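Local coordinates for protein 3-dehydroshikimate dehydratase (Pseudomonas putida, PDB 5HMQ) that converts 3-dehydroshikimate to protocatechuate and water with a divalent metal ion, on a TIM-barrel domain fused to a hydroxyphenylpyruvate dioxygenase-like domain that lacks dioxygenase activity, at residues S179-I184 and L230-R235; A197-M202 and Q217-M222; Y265-T270 and G284-P289. All blocks are in the same frame, centred on the assembly; numbering follows the deposited sequence.

Interaction 1. Residues S179-I184 and L230-R235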
loop_
_atom_site.group_PDB
_atom_site.type_symbol
_atom_site.label_atom_id
_atom_site.label_comp_id
_atom_site.label_asym_id
_atom_site.label_seq_id
_atom_site.Cartn_x
_atom_site.Cartn_y
_atom_site.Cartn_z
ATOM N N SER C 179 16.354 32.604 -0.641
ATOM C CA SER C 179 17.383 33.353 -1.356
ATOM C C SER C 179 18.519 33.783 -0.434
ATOM O O SER C 179 19.688 33.763 -0.832
ATOM C CB SER C 179 16.760 34.571 -2.036
ATOM O OG SER C 179 17.682 35.186 -2.915
ATOM N N ALA C 180 18.199 34.167 0.802
ATOM C CA ALA C 180 19.222 34.631 1.734
ATOM C C ALA C 180 20.186 33.533 2.171
ATOM O O ALA C 180 21.143 33.835 2.893
ATOM C CB ALA C 180 18.569 35.257 2.967
ATOM N N ILE C 181 19.961 32.280 1.769
ATOM C CA ILE C 181 20.911 31.221 2.103
ATOM C C ILE C 181 22.279 31.492 1.488
ATOM O O ILE C 181 23.309 31.150 2.083
ATOM C CB ILE C 181 20.355 29.848 1.665
ATOM C CG1 ILE C 181 19.131 29.474 2.501
ATOM C CG2 ILE C 181 21.409 28.762 1.801
ATOM C CD1 ILE C 181 18.372 28.277 1.970
ATOM N N ARG C 182 22.324 32.129 0.313
ATOM C CA ARG C 182 23.610 32.380 -0.337
ATOM C C ARG C 182 24.538 33.253 0.500
ATOM O O ARG C 182 25.753 33.222 0.281
ATOM C CB ARG C 182 23.430 32.972 -1.739
ATOM C CG ARG C 182 22.522 34.171 -1.867
ATOM C CD ARG C 182 22.449 34.594 -3.331
ATOM N NE ARG C 182 21.981 33.522 -4.209
ATOM C CZ ARG C 182 20.718 33.321 -4.568
ATOM N NH1 ARG C 182 19.758 34.120 -4.123
ATOM N NH2 ARG C 182 20.416 32.314 -5.377
ATOM N N ASP C 183 24.010 34.022 1.450
ATOM C CA ASP C 183 24.873 34.843 2.291
ATOM C C ASP C 183 25.464 34.069 3.462
ATOM O O ASP C 183 26.256 34.637 4.222
ATOM C CB ASP C 183 24.109 36.058 2.824
ATOM C CG ASP C 183 23.562 36.936 1.718
ATOM O OD1 ASP C 183 24.165 36.961 0.623
ATOM O OD2 ASP C 183 22.534 37.611 1.951
ATOM N N ILE C 184 25.095 32.803 3.635
ATOM C CA ILE C 184 25.669 31.956 4.677
ATOM C C ILE C 184 26.948 31.325 4.139
ATOM O O ILE C 184 26.935 30.748 3.042
ATOM C CB ILE C 184 24.670 30.881 5.134
ATOM C CG1 ILE C 184 23.373 31.528 5.620
ATOM C CG2 ILE C 184 25.277 30.017 6.230
ATOM C CD1 ILE C 184 22.322 30.528 6.054
ATOM N N LEU C 230 23.825 25.661 -2.995
ATOM C CA LEU C 230 25.041 25.390 -3.754
ATOM C C LEU C 230 25.802 26.661 -4.107
ATOM O O LEU C 230 27.017 26.600 -4.321
ATOM C CB LEU C 230 24.711 24.606 -5.026
ATOM C CG LEU C 230 24.064 23.233 -4.824
ATOM C CD1 LEU C 230 23.659 22.620 -6.156
ATOM C CD2 LEU C 230 25.000 22.307 -4.071
ATOM N N ALA C 231 25.121 27.808 -4.166
ATOM C CA ALA C 231 25.810 29.065 -4.430
ATOM C C ALA C 231 26.784 29.432 -3.319
ATOM O O ALA C 231 27.732 30.185 -3.567
ATOM C CB ALA C 231 24.794 30.193 -4.627
ATOM N N THR C 232 26.575 28.920 -2.104
ATOM C CA THR C 232 27.477 29.202 -0.993
ATOM C C THR C 232 28.795 28.449 -1.096
ATOM O O THR C 232 29.724 28.758 -0.340
ATOM C CB THR C 232 26.814 28.838 0.338
ATOM O OG1 THR C 232 26.793 27.412 0.487
ATOM C CG2 THR C 232 25.393 29.352 0.384
ATOM N N GLY C 233 28.900 27.477 -1.999
ATOM C CA GLY C 233 30.041 26.591 -2.056
ATOM C C GLY C 233 29.847 25.278 -1.329
ATOM O O GLY C 233 30.706 24.393 -1.443
ATOM N N TYR C 234 28.754 25.134 -0.577
ATOM C CA TYR C 234 28.466 23.899 0.145
ATOM C C TYR C 234 28.466 22.700 -0.794
ATOM O O TYR C 234 27.773 22.689 -1.815
ATOM C CB TYR C 234 27.118 24.022 0.863
ATOM C CG TYR C 234 26.654 22.761 1.563
ATOM C CD1 TYR C 234 27.112 22.437 2.833
ATOM C CD2 TYR C 234 25.724 21.917 0.971
ATOM C CE1 TYR C 234 26.681 21.287 3.478
ATOM C CE2 TYR C 234 25.288 20.768 1.610
ATOM C CZ TYR C 234 25.769 20.460 2.864
ATOM O OH TYR C 234 25.336 19.319 3.504
ATOM N N ARG C 235 29.259 21.686 -0.439
ATOM C CA ARG C 235 29.295 20.427 -1.174
ATOM C C ARG C 235 29.134 19.236 -0.239
ATOM O O ARG C 235 29.547 18.123 -0.581
ATOM C CB ARG C 235 30.588 20.303 -1.986
ATOM C CG ARG C 235 30.796 21.425 -2.996
ATOM C CD ARG C 235 29.746 21.373 -4.097
ATOM N NE ARG C 235 29.934 22.418 -5.099
ATOM C CZ ARG C 235 29.378 23.625 -5.040
ATOM N NH1 ARG C 235 28.591 23.950 -4.025
ATOM N NH2 ARG C 235 29.607 24.509 -6.002
#
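A first torsion of 74° sets Thr-232 OG1 between its own backbone N and carbonyl carbon, the crowded position, and CG2 anti to the carbonyl carbon. The branched side chain thus divides its work: carbon meets residues 179-184 while oxygen serves its own chain. Thr-232 CG2 lies 3.2 Å from Ile-181 O and 3.6 Å from Arg-182 CA, and Thr-232 CB approaches Ile-184 O at 3.3 Å. Threonine therefore meets the backbone of the 3-10 turn largely through carbon, in close van der Waals contact. Thr-232 OG1 takes Tyr-234 N at 3.2 Å, closing an ST turn, and is also bonded to Ile-229 O. Beside it the small Ala-231 leaves room for Arg-182, whose CB lies 4.2 Å from Ala-231 CB and whose guanidinium presents an edge to that methyl.

The chain leaves the helix through Gly-233, with a phi of 96° at which a CB would jam against Thr-232 O. Leu-230 O is gripped twice, by Gly-233 N and by Arg-235 NH1, the latter at 3.1 Å in the carbonyl plane on a lone pair. Arg-235 NH1 also reaches Tyr-234 O at 2.7 Å from above that carbonyl's plane, and NH2 forms a salt bridge with Glu-282, so the guanidinium links two carbonyls of the turn to Glu-282.

In the TIM barrel the contact joins the loop leading into strand 189-194 to the turn between helix 222-231 and strand 238-240. Ile-184 and Thr-232 rest on Ile-189 of strand 189-194, Ile-181 packs on Pro-228 and Ile-229 of the helix, and Trp-151 of helix 147-157 meets Ile-184.

Interaction 2. Residues A197-M202 and Q217-M222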
loop_
_atom_site.group_PDB
_atom_site.type_symbol
_atom_site.label_atom_id
_atom_site.label_comp_id
_atom_site.label_asym_id
_atom_site.label_seq_id
_atom_site.Cartn_x
_atom_site.Cartn_y
_atom_site.Cartn_z
ATOM N N ALA C 197 6.350 18.031 -0.673
ATOM C CA ALA C 197 5.009 17.898 -0.111
ATOM C C ALA C 197 3.980 18.617 -0.974
ATOM O O ALA C 197 4.317 19.584 -1.672
ATOM C CB ALA C 197 4.963 18.452 1.314
ATOM N N PRO C 198 2.721 18.184 -0.953
ATOM C CA PRO C 198 1.660 18.999 -1.549
ATOM C C PRO C 198 1.421 20.255 -0.729
ATOM O O PRO C 198 1.605 20.271 0.491
ATOM C CB PRO C 198 0.441 18.071 -1.518
ATOM C CG PRO C 198 0.705 17.172 -0.358
ATOM C CD PRO C 198 2.194 16.940 -0.367
ATOM N N ILE C 199 1.015 21.320 -1.414
ATOM C CA ILE C 199 0.693 22.572 -0.736
ATOM C C ILE C 199 -0.696 22.436 -0.124
ATOM O O ILE C 199 -1.692 22.287 -0.840
ATOM C CB ILE C 199 0.761 23.766 -1.697
ATOM C CG1 ILE C 199 2.141 23.850 -2.350
ATOM C CG2 ILE C 199 0.478 25.052 -0.943
ATOM C CD1 ILE C 199 3.295 23.896 -1.370
ATOM N N LEU C 200 -0.761 22.480 1.207
ATOM C CA LEU C 200 -2.001 22.277 1.939
ATOM C C LEU C 200 -2.183 23.372 2.978
ATOM O O LEU C 200 -1.222 23.769 3.645
ATOM C CB LEU C 200 -1.998 20.897 2.614
ATOM C CG LEU C 200 -1.856 19.703 1.674
ATOM C CD1 LEU C 200 -1.477 18.451 2.459
ATOM C CD2 LEU C 200 -3.175 19.480 0.926
ATOM N N ALA C 201 -3.423 23.843 3.124
ATOM C CA ALA C 201 -3.762 24.820 4.158
ATOM C C ALA C 201 -4.009 24.058 5.458
ATOM O O ALA C 201 -5.135 23.874 5.924
ATOM C CB ALA C 201 -4.968 25.652 3.747
HETATM N N MSE C 202 -2.909 23.597 6.038
HETATM C CA MSE C 202 -2.957 22.629 7.119
HETATM C C MSE C 202 -2.007 23.023 8.237
HETATM O O MSE C 202 -1.021 23.720 7.996
HETATM C CB MSE C 202 -2.602 21.245 6.575
HETATM C CG MSE C 202 -2.782 20.093 7.536
HETATM SE SE MSE C 202 -2.281 18.445 6.643
HETATM C CE MSE C 202 -2.763 17.175 8.027
ATOM N N GLN C 217 7.632 14.623 -6.241
ATOM C CA GLN C 217 6.341 14.005 -5.975
ATOM C C GLN C 217 5.340 14.970 -5.354
ATOM O O GLN C 217 4.150 14.643 -5.286
ATOM C CB GLN C 217 6.524 12.786 -5.062
ATOM C CG GLN C 217 7.405 11.701 -5.667
ATOM C CD GLN C 217 7.670 10.555 -4.711
ATOM O OE1 GLN C 217 7.662 10.731 -3.493
ATOM N NE2 GLN C 217 7.914 9.371 -5.259
ATOM N N GLY C 218 5.786 16.136 -4.897
ATOM C CA GLY C 218 4.880 17.134 -4.364
ATOM C C GLY C 218 4.851 18.350 -5.264
ATOM O O GLY C 218 5.086 18.229 -6.469
ATOM N N GLU C 219 4.570 19.527 -4.706
ATOM C CA GLU C 219 4.483 20.738 -5.514
ATOM C C GLU C 219 5.349 21.863 -4.957
ATOM O O GLU C 219 5.132 23.030 -5.298
ATOM C CB GLU C 219 3.029 21.193 -5.666
ATOM C CG GLU C 219 2.159 20.912 -4.466
ATOM C CD GLU C 219 0.682 20.877 -4.810
ATOM O OE1 GLU C 219 0.342 20.991 -6.006
ATOM O OE2 GLU C 219 -0.140 20.733 -3.883
HETATM N N MSE C 220 6.324 21.540 -4.114
HETATM C CA MSE C 220 7.273 22.536 -3.631
HETATM C C MSE C 220 8.427 22.696 -4.615
HETATM O O MSE C 220 8.731 21.783 -5.383
HETATM C CB MSE C 220 7.802 22.154 -2.248
HETATM C CG MSE C 220 6.782 22.311 -1.136
HETATM SE SE MSE C 220 7.422 21.645 0.580
HETATM C CE MSE C 220 6.036 22.402 1.726
ATOM N N ASP C 221 9.066 23.864 -4.588
ATOM C CA ASP C 221 10.137 24.195 -5.526
ATOM C C ASP C 221 11.458 23.739 -4.918
ATOM O O ASP C 221 12.171 24.505 -4.265
ATOM C CB ASP C 221 10.131 25.687 -5.832
ATOM C CG ASP C 221 11.151 26.074 -6.887
ATOM O OD1 ASP C 221 11.647 25.179 -7.599
ATOM O OD2 ASP C 221 11.455 27.280 -7.003
HETATM N N MSE C 222 11.788 22.471 -5.145
HETATM C CA MSE C 222 12.998 21.857 -4.605
HETATM C C MSE C 222 14.264 22.493 -5.167
HETATM O O MSE C 222 15.193 22.823 -4.427
HETATM C CB MSE C 222 12.999 20.363 -4.913
HETATM C CG MSE C 222 11.784 19.639 -4.370
HETATM SE SE MSE C 222 12.026 19.053 -2.544
HETATM C CE MSE C 222 11.040 20.359 -1.562
#
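Ala-197 opens the contact with its carbonyl: Ala-197 O accepts Glu-219 N at 3.0 Å along an almost straight bond, 173° at the hydrogen, although the donor stands above the carbonyl plane. Ala-197 CB meets the end of selenomethionine Met-220, 4.1 Å from SE and equally far from CE, and a small methyl suits a place shared with Met-220, Phe-169 and Trp-207. Gly-218 approaches the backbone of Ala-197 instead; a CB there would fall 2.6 Å from Ala-197 N, so glycine fits the tight approach.

Pro-198 follows, with CB 3.6 Å from Glu-219 OE2 and its ring packed on Ile-509 of the second subunit. These residues belong to the loop after strand 189-194, at the C-terminal end of the TIM-barrel strands, the end that carries the active site. Gln-193 on that strand is a metal ligand, and the Met-220 side chain lies about 8 Å from that of another, Asp-167. Asp-196 ties the loops together too, OD1 being bonded to Met-220 N.

At Ile-199 the backbone N donates to Glu-219 OE2 at 2.8 Å, on the anti lone pair; the glutamate is extended beyond CG and so reaches across Pro-198. Ile-199 crosses that chain obliquely, CG1 lying 3.6 Å from Glu-219 CG, while CD1 reaches Met-220 CG at 3.8 Å. Farther along, Leu-200 and Met-202 turn to Phe-211 of helix 204-211, and Met-202 also packs on Arg-517 of the second subunit.

Interaction 3. Residues Y265-T270 and G284-P289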
loop_
_atom_site.group_PDB
_atom_site.type_symbol
_atom_site.label_atom_id
_atom_site.label_comp_id
_atom_site.label_asym_id
_atom_site.label_seq_id
_atom_site.Cartn_x
_atom_site.Cartn_y
_atom_site.Cartn_z
ATOM N N TYR C 265 17.064 13.338 -10.044
ATOM C CA TYR C 265 16.201 14.290 -10.738
ATOM C C TYR C 265 16.329 15.684 -10.139
ATOM O O TYR C 265 16.349 16.682 -10.870
ATOM C CB TYR C 265 14.753 13.800 -10.685
ATOM C CG TYR C 265 13.750 14.675 -11.403
ATOM C CD1 TYR C 265 13.779 14.814 -12.785
ATOM C CD2 TYR C 265 12.759 15.347 -10.698
ATOM C CE1 TYR C 265 12.853 15.608 -13.443
ATOM C CE2 TYR C 265 11.832 16.142 -11.346
ATOM C CZ TYR C 265 11.882 16.269 -12.717
ATOM O OH TYR C 265 10.959 17.060 -13.363
ATOM N N LEU C 266 16.424 15.771 -8.809
ATOM C CA LEU C 266 16.613 17.062 -8.156
ATOM C C LEU C 266 17.911 17.725 -8.591
ATOM O O LEU C 266 17.950 18.940 -8.823
ATOM C CB LEU C 266 16.594 16.888 -6.639
ATOM C CG LEU C 266 17.059 18.095 -5.823
ATOM C CD1 LEU C 266 16.167 19.302 -6.064
ATOM C CD2 LEU C 266 17.121 17.757 -4.343
ATOM N N GLU C 267 18.990 16.947 -8.699
ATOM C CA GLU C 267 20.276 17.517 -9.086
ATOM C C GLU C 267 20.225 18.107 -10.491
ATOM O O GLU C 267 20.739 19.207 -10.724
ATOM C CB GLU C 267 21.370 16.455 -8.993
ATOM C CG GLU C 267 21.776 16.106 -7.572
ATOM C CD GLU C 267 22.892 15.086 -7.522
ATOM O OE1 GLU C 267 23.514 14.831 -8.577
ATOM O OE2 GLU C 267 23.151 14.542 -6.429
ATOM N N GLU C 268 19.610 17.392 -11.437
ATOM C CA GLU C 268 19.519 17.897 -12.802
ATOM C C GLU C 268 18.679 19.168 -12.857
ATOM O O GLU C 268 19.074 20.166 -13.472
ATOM C CB GLU C 268 18.935 16.823 -13.719
ATOM C CG GLU C 268 18.495 17.379 -15.061
ATOM C CD GLU C 268 17.726 16.350 -15.878
ATOM O OE1 GLU C 268 16.645 15.932 -15.431
ATOM O OE2 GLU C 268 18.213 15.951 -16.943
ATOM N N GLN C 269 17.512 19.147 -12.210
ATOM C CA GLN C 269 16.659 20.329 -12.193
ATOM C C GLN C 269 17.324 21.477 -11.459
ATOM O O GLN C 269 17.134 22.642 -11.827
ATOM C CB GLN C 269 15.307 20.011 -11.546
ATOM C CG GLN C 269 14.494 18.987 -12.298
ATOM C CD GLN C 269 14.249 19.403 -13.732
ATOM O OE1 GLN C 269 14.692 18.739 -14.669
ATOM N NE2 GLN C 269 13.544 20.511 -13.911
ATOM N N THR C 270 18.112 21.177 -10.429
ATOM C CA THR C 270 18.830 22.254 -9.770
ATOM C C THR C 270 19.919 22.799 -10.684
ATOM O O THR C 270 20.030 24.019 -10.850
ATOM C CB THR C 270 19.413 21.766 -8.443
ATOM O OG1 THR C 270 18.355 21.301 -7.595
ATOM C CG2 THR C 270 20.152 22.886 -7.738
ATOM N N GLY C 284 30.543 18.005 -13.020
ATOM C CA GLY C 284 30.835 16.811 -12.258
ATOM C C GLY C 284 30.209 16.738 -10.882
ATOM O O GLY C 284 30.408 15.735 -10.185
ATOM N N VAL C 285 29.461 17.759 -10.464
ATOM C CA VAL C 285 28.807 17.735 -9.159
ATOM C C VAL C 285 27.385 17.209 -9.302
ATOM O O VAL C 285 27.007 16.225 -8.658
ATOM C CB VAL C 285 28.804 19.127 -8.503
ATOM C CG1 VAL C 285 28.018 19.093 -7.200
ATOM C CG2 VAL C 285 30.224 19.605 -8.257
ATOM N N LEU C 286 26.590 17.858 -10.147
ATOM C CA LEU C 286 25.171 17.552 -10.274
ATOM C C LEU C 286 24.934 16.590 -11.432
ATOM O O LEU C 286 25.477 16.781 -12.526
ATOM C CB LEU C 286 24.368 18.838 -10.472
ATOM C CG LEU C 286 24.515 19.844 -9.325
ATOM C CD1 LEU C 286 23.760 21.128 -9.622
ATOM C CD2 LEU C 286 24.056 19.241 -8.006
ATOM N N PHE C 287 24.136 15.552 -11.173
ATOM C CA PHE C 287 23.735 14.588 -12.194
ATOM C C PHE C 287 23.294 15.301 -13.467
ATOM O O PHE C 287 22.474 16.222 -13.427
ATOM C CB PHE C 287 22.600 13.716 -11.646
ATOM C CG PHE C 287 22.342 12.460 -12.438
ATOM C CD1 PHE C 287 23.331 11.501 -12.590
ATOM C CD2 PHE C 287 21.098 12.225 -13.005
ATOM C CE1 PHE C 287 23.090 10.340 -13.306
ATOM C CE2 PHE C 287 20.851 11.067 -13.723
ATOM C CZ PHE C 287 21.850 10.123 -13.874
ATOM N N SER C 288 23.865 14.888 -14.596
ATOM C CA SER C 288 23.611 15.517 -15.894
ATOM C C SER C 288 23.315 14.427 -16.914
ATOM O O SER C 288 24.168 14.084 -17.744
ATOM C CB SER C 288 24.787 16.395 -16.327
ATOM O OG SER C 288 26.005 15.672 -16.317
ATOM N N PRO C 289 22.115 13.855 -16.879
ATOM C CA PRO C 289 21.769 12.789 -17.820
ATOM C C PRO C 289 21.406 13.368 -19.175
ATOM O O PRO C 289 21.273 14.593 -19.316
ATOM C CB PRO C 289 20.560 12.122 -17.149
ATOM C CG PRO C 289 19.891 13.248 -16.442
ATOM C CD PRO C 289 20.993 14.179 -15.979
HETATM O O HOH W 1 25.683 15.547 -6.090
#
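Glu-267 and the backbone of Phe-287 form the polar centre of this buried contact. A first torsion of -74° places Glu-267 CG beside its backbone N, and the chain runs on extended. Phe-287 N donates to Glu-267 OE1 at 2.8 Å, nearly straight at 164°, OE1 accepting through its anti lone pair. Glu-267 OE1 is also 3.4 Å from Phe-287 CB, and the carboxylate and phenyl planes stand 69° apart. The other oxygen, Glu-267 OE2, takes a weak bond from a water 2.7 Å away that also donates to Val-285 O at 3.0 Å, so one glutamate serves two points of an irregular chain. The residue type suits the place, because a long acidic side chain can reach from the helix to a backbone N-H of a segment without regular structure.

Next to this bond, Leu-286 crosses the glutamate obliquely, CD2 3.9 Å from Glu-267 CG. At the next residue of the helix, Glu-268 CA makes a CA-H...O contact of 3.5 Å with Phe-287 O. Glu-268 crosses Pro-289 obliquely, with Glu-268 OE2 3.2 Å from Pro-289 CG; the charge itself is paired with Arg-380.

Farther out, a salt bridge to Arg-5 NE holds Glu-267 OE2, which should keep the carboxylate ionised. Thr-270 returns its hydroxyl to its own helix, OG1 donating to Leu-266 O at 2.7 Å, which leaves CG2 to pack near Leu-286 CD1. The Phe-287 ring meets Phe-384 edge-to-face. Here the last helix of the TIM barrel, 252-276, is flanked by the connecting chain that runs on to strand 295-304 of the first VOC domain; Arg-380 and Phe-384 come from that domain, so the contact belongs to the junction between the fused halves.

All three contacts lie around helix 222-231 of the TIM barrel. Along the chain, both segments of interaction 2 fall between those of interaction 1, and interaction 3 follows. Interactions 1 and 2 occupy opposite ends of that helix, their centres about 23 Å apart and nearest atoms about 9 Å apart. Interaction 3, whose centre is about 17 Å from that of interaction 1 and about 21 Å from that of interaction 2, touches both: Leu-230 CD1 lies 3.8 Å from Leu-286 CD1, and Met-222 CB 3.5 Å from Leu-266 CD1. Helix 252-276 and the linker thus pack along helix 222-231, joining the active-site end, the far end and the passage to the VOC domains.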